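Local coordinates for binding component of ABC transporter (Wolinella succinogenes, PDB 3K4U), which probably serves as the solute-binding component of an ABC transporter, holding lysine in the cleft between its two lobes, at residues E[91-96]-E[159-164]; E[117-122]-E[155-160]; E[61-66]-E[194-199]. All coordinates share one frame; numbering follows the deposited sequence.

Contact 1: E[91-96]-E[159-164]; sequences VGQSLL and MFIFDL. With LYS (lysine), chain K.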
loop_
_atom_site.group_PDB
_atom_site.type_symbol
_atom_site.label_atom_id
_atom_site.label_comp_id
_atom_site.label_asym_id
_atom_site.label_seq_id
_atom_site.Cartn_x
_atom_site.Cartn_y
_atom_site.Cartn_z
ATOM N N VAL E 91 18.215 17.468 -7.145
ATOM C CA VAL E 91 19.655 17.645 -6.968
ATOM C C VAL E 91 19.918 18.430 -5.698
ATOM O O VAL E 91 19.000 19.054 -5.165
ATOM C CB VAL E 91 20.193 18.413 -8.185
ATOM C CG1 VAL E 91 21.306 19.449 -7.790
ATOM C CG2 VAL E 91 20.607 17.425 -9.283
ATOM N N GLY E 92 21.153 18.403 -5.206
ATOM C CA GLY E 92 21.540 19.286 -4.098
ATOM C C GLY E 92 22.928 19.865 -4.287
ATOM O O GLY E 92 23.714 19.385 -5.111
ATOM N N GLN E 93 23.239 20.911 -3.541
ATOM C CA GLN E 93 24.594 21.435 -3.579
ATOM C C GLN E 93 25.585 20.607 -2.777
ATOM O O GLN E 93 25.261 20.091 -1.712
ATOM C CB GLN E 93 24.633 22.889 -3.129
ATOM C CG GLN E 93 24.993 23.835 -4.241
ATOM C CD GLN E 93 23.852 24.065 -5.158
ATOM O OE1 GLN E 93 23.537 23.236 -6.001
ATOM N NE2 GLN E 93 23.192 25.196 -4.994
ATOM N N SER E 94 26.784 20.472 -3.318
ATOM C CA SER E 94 27.851 19.735 -2.689
ATOM C C SER E 94 29.091 20.595 -2.697
ATOM O O SER E 94 29.070 21.726 -3.176
ATOM C CB SER E 94 28.140 18.471 -3.473
ATOM O OG SER E 94 27.572 17.344 -2.858
ATOM N N LEU E 95 30.170 20.055 -2.139
ATOM C CA LEU E 95 31.426 20.766 -2.020
ATOM C C LEU E 95 32.593 19.993 -2.661
ATOM O O LEU E 95 32.719 18.768 -2.500
ATOM C CB LEU E 95 31.701 21.100 -0.560
ATOM C CG LEU E 95 30.585 21.792 0.240
ATOM C CD1 LEU E 95 31.032 22.039 1.666
ATOM C CD2 LEU E 95 30.124 23.107 -0.400
ATOM N N LEU E 96 33.420 20.708 -3.422
ATOM C CA LEU E 96 34.696 20.162 -3.831
ATOM C C LEU E 96 35.771 20.935 -3.083
ATOM O O LEU E 96 35.778 22.163 -3.139
ATOM C CB LEU E 96 34.889 20.275 -5.340
ATOM C CG LEU E 96 34.029 19.452 -6.302
ATOM C CD1 LEU E 96 34.540 19.681 -7.725
ATOM C CD2 LEU E 96 34.007 17.962 -5.954
HETATM N N MSE E 159 37.816 25.638 -1.822
HETATM C CA MSE E 159 36.648 24.800 -2.050
HETATM C C MSE E 159 35.615 25.422 -2.976
HETATM O O MSE E 159 35.393 26.644 -2.963
HETATM C CB MSE E 159 35.973 24.493 -0.725
HETATM C CG MSE E 159 35.792 25.723 0.131
HETATM SE SE MSE E 159 34.880 25.249 1.772
HETATM C CE MSE E 159 34.658 27.070 2.524
ATOM N N PHE E 160 34.980 24.540 -3.746
ATOM C CA PHE E 160 33.978 24.853 -4.767
ATOM C C PHE E 160 32.587 24.341 -4.337
ATOM O O PHE E 160 32.465 23.264 -3.756
ATOM C CB PHE E 160 34.419 24.199 -6.080
ATOM C CG PHE E 160 33.520 24.487 -7.253
ATOM C CD1 PHE E 160 33.492 25.752 -7.842
ATOM C CD2 PHE E 160 32.727 23.489 -7.793
ATOM C CE1 PHE E 160 32.659 26.011 -8.911
ATOM C CE2 PHE E 160 31.900 23.762 -8.863
ATOM C CZ PHE E 160 31.873 25.026 -9.420
ATOM N N ILE E 161 31.547 25.125 -4.591
ATOM C CA ILE E 161 30.162 24.741 -4.243
ATOM C C ILE E 161 29.288 24.790 -5.480
ATOM O O ILE E 161 29.338 25.749 -6.239
ATOM C CB ILE E 161 29.508 25.654 -3.195
ATOM C CG1 ILE E 161 28.100 25.118 -2.832
ATOM C CG2 ILE E 161 29.420 27.103 -3.716
ATOM C CD1 ILE E 161 27.381 25.871 -1.651
ATOM N N PHE E 162 28.475 23.761 -5.674
ATOM C CA PHE E 162 27.659 23.676 -6.869
ATOM C C PHE E 162 26.802 22.426 -6.794
ATOM O O PHE E 162 27.037 21.567 -5.953
ATOM C CB PHE E 162 28.568 23.617 -8.111
ATOM C CG PHE E 162 27.922 24.143 -9.343
ATOM C CD1 PHE E 162 27.980 25.500 -9.646
ATOM C CD2 PHE E 162 27.250 23.292 -10.200
ATOM C CE1 PHE E 162 27.346 25.993 -10.782
ATOM C CE2 PHE E 162 26.622 23.775 -11.330
ATOM C CZ PHE E 162 26.671 25.128 -11.626
ATOM N N ASP E 163 25.816 22.351 -7.685
ATOM C CA ASP E 163 25.022 21.171 -7.894
ATOM C C ASP E 163 25.896 19.925 -7.896
ATOM O O ASP E 163 26.931 19.857 -8.566
ATOM C CB ASP E 163 24.221 21.269 -9.196
ATOM C CG ASP E 163 23.228 22.443 -9.208
ATOM O OD1 ASP E 163 22.175 22.371 -9.907
ATOM O OD2 ASP E 163 23.507 23.447 -8.532
ATOM N N LEU E 164 25.447 18.943 -7.112
ATOM C CA LEU E 164 26.180 17.707 -6.860
ATOM C C LEU E 164 26.528 16.903 -8.112
ATOM O O LEU E 164 27.592 16.284 -8.167
ATOM C CB LEU E 164 25.383 16.828 -5.892
ATOM C CG LEU E 164 26.015 15.538 -5.398
ATOM C CD1 LEU E 164 25.571 15.358 -3.994
ATOM C CD2 LEU E 164 25.586 14.364 -6.244
HETATM N N LYS K . 20.688 24.432 -10.770
HETATM C CA LYS K . 21.539 25.546 -11.132
HETATM C C LYS K . 20.680 26.789 -11.155
HETATM O O LYS K . 19.496 26.697 -11.471
HETATM C CB LYS K . 22.146 25.322 -12.525
HETATM C CG LYS K . 23.406 26.106 -12.806
HETATM C CD LYS K . 23.468 26.493 -14.242
HETATM C CE LYS K . 24.862 26.967 -14.667
HETATM N NZ LYS K . 25.013 27.039 -16.144
HETATM O OXT LYS K . 21.137 27.894 -10.872
#

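Contact 2: E[117-122]-E[155-160]; sequences TLVTKF and GKADMF. With LYS (lysine), chain K.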
loop_
_atom_site.group_PDB
_atom_site.type_symbol
_atom_site.label_atom_id
_atom_site.label_comp_id
_atom_site.label_asym_id
_atom_site.label_seq_id
_atom_site.Cartn_x
_atom_site.Cartn_y
_atom_site.Cartn_z
ATOM N N THR E 117 38.431 30.423 1.784
ATOM C CA THR E 117 37.872 31.076 0.598
ATOM C C THR E 117 37.017 30.065 -0.161
ATOM O O THR E 117 37.469 28.926 -0.397
ATOM C CB THR E 117 39.005 31.538 -0.324
ATOM O OG1 THR E 117 40.177 31.822 0.467
ATOM C CG2 THR E 117 38.584 32.767 -1.098
ATOM N N LEU E 118 35.796 30.462 -0.536
ATOM C CA LEU E 118 34.870 29.575 -1.265
ATOM C C LEU E 118 34.299 30.172 -2.573
ATOM O O LEU E 118 33.749 31.288 -2.602
ATOM C CB LEU E 118 33.743 29.174 -0.329
ATOM C CG LEU E 118 32.369 28.713 -0.812
ATOM C CD1 LEU E 118 32.230 27.229 -0.582
ATOM C CD2 LEU E 118 31.338 29.483 -0.025
ATOM N N VAL E 119 34.413 29.405 -3.656
ATOM C CA VAL E 119 34.047 29.931 -4.979
ATOM C C VAL E 119 32.970 29.177 -5.751
ATOM O O VAL E 119 32.897 27.923 -5.722
ATOM C CB VAL E 119 35.259 30.155 -5.881
ATOM C CG1 VAL E 119 36.110 31.294 -5.329
ATOM C CG2 VAL E 119 36.066 28.895 -6.013
ATOM N N THR E 120 32.140 29.964 -6.439
ATOM C CA THR E 120 31.175 29.427 -7.383
ATOM C C THR E 120 30.858 30.381 -8.569
ATOM O O THR E 120 31.419 31.489 -8.688
ATOM C CB THR E 120 29.884 29.009 -6.657
ATOM O OG1 THR E 120 29.223 27.975 -7.404
ATOM C CG2 THR E 120 28.950 30.192 -6.471
ATOM N N LYS E 121 29.947 29.944 -9.428
ATOM C CA LYS E 121 29.570 30.737 -10.565
ATOM C C LYS E 121 28.603 31.850 -10.143
ATOM O O LYS E 121 27.872 31.705 -9.144
ATOM C CB LYS E 121 28.924 29.841 -11.616
ATOM C CG LYS E 121 28.135 30.620 -12.698
ATOM C CD LYS E 121 27.255 29.642 -13.463
ATOM C CE LYS E 121 26.673 30.255 -14.692
ATOM N NZ LYS E 121 27.720 30.548 -15.687
ATOM N N PHE E 122 28.568 32.935 -10.916
ATOM C CA PHE E 122 27.743 34.086 -10.565
ATOM C C PHE E 122 26.251 33.914 -10.873
ATOM O O PHE E 122 25.872 33.327 -11.912
ATOM C CB PHE E 122 28.268 35.361 -11.234
ATOM C CG PHE E 122 27.455 36.585 -10.916
ATOM C CD1 PHE E 122 27.687 37.311 -9.724
ATOM C CD2 PHE E 122 26.427 36.998 -11.767
ATOM C CE1 PHE E 122 26.932 38.449 -9.406
ATOM C CE2 PHE E 122 25.647 38.143 -11.447
ATOM C CZ PHE E 122 25.906 38.860 -10.254
ATOM N N GLY E 155 44.923 26.632 -6.159
ATOM C CA GLY E 155 45.294 26.963 -4.779
ATOM C C GLY E 155 45.184 28.461 -4.500
ATOM O O GLY E 155 45.996 29.020 -3.767
ATOM N N LYS E 156 44.192 29.108 -5.101
ATOM C CA LYS E 156 43.893 30.510 -4.837
ATOM C C LYS E 156 42.553 30.603 -4.072
ATOM O O LYS E 156 42.095 31.697 -3.696
ATOM C CB LYS E 156 43.819 31.304 -6.153
ATOM C CG LYS E 156 45.038 31.176 -7.081
ATOM C CD LYS E 156 45.476 32.550 -7.598
ATOM C CE LYS E 156 45.718 32.560 -9.112
ATOM N NZ LYS E 156 45.471 33.929 -9.687
ATOM N N ALA E 157 41.937 29.434 -3.887
ATOM C CA ALA E 157 40.716 29.214 -3.111
ATOM C C ALA E 157 40.738 27.759 -2.591
ATOM O O ALA E 157 41.514 26.918 -3.084
ATOM C CB ALA E 157 39.498 29.448 -3.969
ATOM N N ASP E 158 39.893 27.459 -1.606
ATOM C CA ASP E 158 39.989 26.186 -0.880
ATOM C C ASP E 158 38.934 25.163 -1.276
ATOM O O ASP E 158 39.140 23.966 -1.092
ATOM C CB ASP E 158 39.920 26.422 0.618
ATOM C CG ASP E 158 40.640 27.668 1.038
ATOM O OD1 ASP E 158 41.896 27.661 1.019
ATOM O OD2 ASP E 158 39.939 28.651 1.384
HETATM N N MSE E 159 37.816 25.638 -1.822
HETATM C CA MSE E 159 36.648 24.800 -2.050
HETATM C C MSE E 159 35.615 25.422 -2.976
HETATM O O MSE E 159 35.393 26.644 -2.963
HETATM C CB MSE E 159 35.973 24.493 -0.725
HETATM C CG MSE E 159 35.792 25.723 0.131
HETATM SE SE MSE E 159 34.880 25.249 1.772
HETATM C CE MSE E 159 34.658 27.070 2.524
ATOM N N PHE E 160 34.980 24.540 -3.746
ATOM C CA PHE E 160 33.978 24.853 -4.767
ATOM C C PHE E 160 32.587 24.341 -4.337
ATOM O O PHE E 160 32.465 23.264 -3.756
ATOM C CB PHE E 160 34.419 24.199 -6.080
ATOM C CG PHE E 160 33.520 24.487 -7.253
ATOM C CD1 PHE E 160 33.492 25.752 -7.842
ATOM C CD2 PHE E 160 32.727 23.489 -7.793
ATOM C CE1 PHE E 160 32.659 26.011 -8.911
ATOM C CE2 PHE E 160 31.900 23.762 -8.863
ATOM C CZ PHE E 160 31.873 25.026 -9.420
HETATM N N LYS K . 20.688 24.432 -10.770
HETATM C CA LYS K . 21.539 25.546 -11.132
HETATM C C LYS K . 20.680 26.789 -11.155
HETATM O O LYS K . 19.496 26.697 -11.471
HETATM C CB LYS K . 22.146 25.322 -12.525
HETATM C CG LYS K . 23.406 26.106 -12.806
HETATM C CD LYS K . 23.468 26.493 -14.242
HETATM C CE LYS K . 24.862 26.967 -14.667
HETATM N NZ LYS K . 25.013 27.039 -16.144
HETATM O OXT LYS K . 21.137 27.894 -10.872
#

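Contact 3: E[61-66]-E[194-199]; sequences VTEKFD and AIKKGD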
loop_
_atom_site.group_PDB
_atom_site.type_symbol
_atom_site.label_atom_id
_atom_site.label_comp_id
_atom_site.label_asym_id
_atom_site.label_seq_id
_atom_site.Cartn_x
_atom_site.Cartn_y
_atom_site.Cartn_z
ATOM N N VAL E 61 10.971 34.542 -22.272
ATOM C CA VAL E 61 9.845 35.465 -22.244
ATOM C C VAL E 61 9.735 36.206 -23.576
ATOM O O VAL E 61 8.650 36.464 -24.066
ATOM C CB VAL E 61 9.972 36.464 -21.098
ATOM C CG1 VAL E 61 8.765 37.376 -21.052
ATOM C CG2 VAL E 61 10.069 35.736 -19.810
ATOM N N THR E 62 10.891 36.522 -24.146
ATOM C CA THR E 62 11.052 37.294 -25.377
ATOM C C THR E 62 10.789 36.469 -26.637
ATOM O O THR E 62 10.716 36.992 -27.726
ATOM C CB THR E 62 12.452 37.922 -25.355
ATOM O OG1 THR E 62 12.368 39.166 -24.660
ATOM C CG2 THR E 62 13.009 38.165 -26.727
ATOM N N GLU E 63 10.600 35.173 -26.459
ATOM C CA GLU E 63 10.268 34.249 -27.542
ATOM C C GLU E 63 11.443 33.904 -28.471
ATOM O O GLU E 63 11.250 33.291 -29.530
ATOM C CB GLU E 63 8.995 34.665 -28.307
ATOM C CG GLU E 63 7.686 34.239 -27.615
ATOM C CD GLU E 63 6.414 34.878 -28.220
ATOM O OE1 GLU E 63 5.423 34.139 -28.444
ATOM O OE2 GLU E 63 6.389 36.116 -28.459
ATOM N N LYS E 64 12.658 34.257 -28.047
ATOM C CA LYS E 64 13.873 33.670 -28.623
ATOM C C LYS E 64 13.849 32.127 -28.621
ATOM O O LYS E 64 14.464 31.520 -29.491
ATOM C CB LYS E 64 15.112 34.148 -27.868
ATOM C CG LYS E 64 15.609 35.566 -28.220
ATOM C CD LYS E 64 16.159 36.215 -26.954
ATOM C CE LYS E 64 16.995 37.437 -27.207
ATOM N NZ LYS E 64 16.353 38.325 -28.192
ATOM N N PHE E 65 13.179 31.497 -27.628
ATOM C CA PHE E 65 12.950 30.030 -27.651
ATOM C C PHE E 65 11.655 29.527 -27.008
ATOM O O PHE E 65 10.867 30.301 -26.519
ATOM C CB PHE E 65 14.160 29.245 -27.186
ATOM C CG PHE E 65 15.020 29.964 -26.210
ATOM C CD1 PHE E 65 14.864 29.764 -24.855
ATOM C CD2 PHE E 65 16.027 30.791 -26.643
ATOM C CE1 PHE E 65 15.687 30.415 -23.928
ATOM C CE2 PHE E 65 16.841 31.448 -25.748
ATOM C CZ PHE E 65 16.671 31.255 -24.376
ATOM N N ASP E 66 11.431 28.220 -27.030
ATOM C CA ASP E 66 10.157 27.651 -26.601
ATOM C C ASP E 66 10.163 27.102 -25.169
ATOM O O ASP E 66 9.143 27.158 -24.465
ATOM C CB ASP E 66 9.701 26.619 -27.618
ATOM C CG ASP E 66 9.592 27.215 -29.023
ATOM O OD1 ASP E 66 9.117 28.370 -29.119
ATOM O OD2 ASP E 66 9.988 26.563 -30.028
ATOM N N ALA E 194 11.592 25.074 -17.976
ATOM C CA ALA E 194 10.728 26.256 -17.969
ATOM C C ALA E 194 10.192 26.603 -19.367
ATOM O O ALA E 194 10.788 26.231 -20.405
ATOM C CB ALA E 194 11.444 27.421 -17.378
ATOM N N ILE E 195 9.049 27.288 -19.353
ATOM C CA ILE E 195 8.342 27.734 -20.512
ATOM C C ILE E 195 7.572 29.014 -20.150
ATOM O O ILE E 195 7.445 29.367 -18.972
ATOM C CB ILE E 195 7.367 26.691 -21.008
ATOM C CG1 ILE E 195 6.290 26.424 -19.954
ATOM C CG2 ILE E 195 8.122 25.449 -21.430
ATOM C CD1 ILE E 195 5.068 25.637 -20.514
ATOM N N LYS E 196 7.041 29.724 -21.134
ATOM C CA LYS E 196 6.385 30.936 -20.732
ATOM C C LYS E 196 4.924 30.742 -20.358
ATOM O O LYS E 196 4.266 29.805 -20.782
ATOM C CB LYS E 196 6.591 32.070 -21.719
ATOM C CG LYS E 196 6.344 31.739 -23.106
ATOM C CD LYS E 196 6.487 32.990 -23.891
ATOM C CE LYS E 196 5.153 33.755 -23.946
ATOM N NZ LYS E 196 4.177 33.056 -24.892
ATOM N N LYS E 197 4.445 31.680 -19.552
ATOM C CA LYS E 197 3.189 31.594 -18.891
ATOM C C LYS E 197 2.063 31.710 -19.860
ATOM O O LYS E 197 2.245 32.202 -20.986
ATOM C CB LYS E 197 3.074 32.753 -17.936
ATOM C CG LYS E 197 4.000 32.695 -16.771
ATOM C CD LYS E 197 4.157 34.092 -16.223
ATOM C CE LYS E 197 3.533 34.215 -14.871
ATOM N NZ LYS E 197 3.777 35.601 -14.425
ATOM N N GLY E 198 0.886 31.279 -19.406
ATOM C CA GLY E 198 -0.312 31.449 -20.172
ATOM C C GLY E 198 -0.478 30.325 -21.153
ATOM O O GLY E 198 -1.398 30.384 -21.959
ATOM N N ASP E 199 0.398 29.306 -21.099
ATOM C CA ASP E 199 0.237 28.079 -21.934
ATOM C C ASP E 199 0.058 26.736 -21.186
ATOM O O ASP E 199 1.024 25.997 -20.988
ATOM C CB ASP E 199 1.335 27.966 -22.971
ATOM C CG ASP E 199 1.008 26.937 -24.070
ATOM O OD1 ASP E 199 1.892 26.708 -24.930
ATOM O OD2 ASP E 199 -0.115 26.358 -24.094
#

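Contact 1: E[91-96]-E[159-164]
Leu95 and Ile161 form the tight middle of this antiparallel pairing: they are a non-hydrogen-bonded pair whose side chains lie side by side and point the same way, Leu95 CD2 3.7 Å from Ile161 CG1. Ile161 CG1 also touches Gln93 CG at 3.6 Å. On the other face Leu96 and Phe160 meet through their CB atoms, 4.0 Å apart, and the Phe160 ring goes on to Ala148, Val149 and Val152 of helix 145-154. Two hydrogen-bonded pairs flank Leu95. Ser94 N gives a nearly straight bond (171°) to Phe162 O at 2.9 Å and Phe162 N answers to Ser94 O, while Leu96 and Phe160 exchange an equivalent pair. The more open end is at 91-92, where Gly92 brings no side chain and Leu164 is partly exposed, although Leu164 N still bonds to Gly92 O at 2.7 Å. There the Val91 and Asp163 side chains cross at about a right angle, Val91 CG1 3.7 Å from Asp163 OD1. Gln93 bends at chi2 (77°), which carries CD to the Asp163 carboxylate, and the amide and carboxylate planes lie 10° apart. An alanine in place of Gln93 would probably open a gap beside Ile161 CG1 and take away the flat group lying next to the Asp163 carboxylate. That carboxylate takes the alpha-amino group of the bound lysine, LYS N to Asp163 OD1 2.7 Å, and lysine CE lies in plane at the edge of the Phe162 ring. A strand end passing straight into a helix, here 164-175, and presenting an acid to the ligand's amino group is characteristic of amino-acid pockets in family 3 solute-binding proteins.

Contact 2: E[117-122]-E[155-160]
Val119 and Phe160 belong to the parallel part of the sheet in the second lobe, where strand 117-121 lies between 138-142 and 159-163. Val119 N reaches Met159 O in a nearly straight bond of 3.0 Å (168°). The CA hydrogens of Leu118 and Phe160 add weaker contacts, to Met159 O and Val119 O respectively. Thr117, at the start of its strand, lies beside loop 155-158, which leads into 159-163. Asp158 N donates to Thr117 O at 3.1 Å, and the Asp158 carboxylate folds back so that OD2 accepts from Thr117 N, a bond whose modelled length is doubtfully short; a weak bond from Thr117 OG1 ends on the same oxygen. The Thr117 and Asp158 side chains cross at about a right angle. From strand 138-142 the chain runs through helix 145-154 to 159-163, a right-handed beta-alpha-beta crossover that passes over strand 117-121, and Gly155 closes the helix in a Schellman motif. On the face covered by that helix, Val119 CG2 packs on Ala157 CB at 4.0 Å, and the Phe160 ring comes obliquely against the Val119-Thr120 backbone, CE1 4.0 Å from Thr120 CA. On the other face lies Met159, present as selenomethionine. Its CG sits between the backbone N and carbonyl carbon (chi1 47°), and from there the extended chain carries CE to Leu118 CB at 3.7 Å. Leu118 CD1 meets Met159 CG at 3.9 Å. Thr120 OG1 turns to Ile161 O. Farther along, Lys121 borders the ligand, its CE 3.8 Å from CE of the bound lysine, and its NZ is held by Asp143 O.

Contact 3: E[61-66]-E[194-199]
Val61 and Lys196, then Asp66 and Ile195, are the nearest backbone neighbours, with CA atoms 5.9 Å apart in the first pair and 6.4 Å in the second, so the two segments pass one another without forming a strand pair. Their burial is modest, 193 Å² in all, and side chains of one segment meet side chains or carbonyl oxygens of the other. Lys196 points its CB toward the 61-66 loop. Its CG lies between the backbone N and the carbonyl carbon (chi1 49°), and the chain then bends at both chi3 and chi4. The aliphatic part passes over the loop, with CD 4.1 Å from Val61 O and equally far from Glu63 CG. Beyond it, Lys196 NZ faces Glu63 OE1 at 3.9 Å, a long salt bridge between side chains that cross obliquely at the surface. A separation of that size suggests mainly electrostatic attraction, with the Glu63 chain extended beyond CG. Glu63 itself has left the helix: with phi positive at 75° it ends helix 56-61 in a Schellman motif, and its carbonyl is held by Arg8. Deeper in, Ile195 CG2 rests on Asp66 O at 3.6 Å, while Ile195 also packs on Phe202 and Leu203 of helix 200-216. The Asp66 carboxylate bonds through OD2 to Arg8 N, tying this loop to strand 6-11. Past Lys196 the chain turns at Gly198, whose N bonds to Asp201 of a neighbouring subunit, and Asp199 then N-caps helix 200-216 through a weak bond from its side chain to Phe202 N. With Ala194 hydrogen-bonded to Ile68, the arrangement is characteristic of type II periplasmic binding proteins, in which a strand returning from the second lobe joins the sheet of the first.

Contacts 1 and 2 are neighbours, their centres 11 Å apart; they share Met159 and Phe160, and strand 159-163 stands between 89-98 and 117-121 in one mixed sheet. The two contacts touch through Thr120 and Ile161, and both reach the bound lysine. Contact 3 lies on the opposite side of the chain's centre, about 29 Å from contact 1 and 34 Å from contact 2, centre to centre. Along the chain it encloses both: 61-66 precedes the second lobe and 194-199 follows it. Strands 89-98 and 189-195, paired antiparallel, probably form the two-stranded connection between the lobes, as in type II binding proteins, with the bound lysine between the lobes.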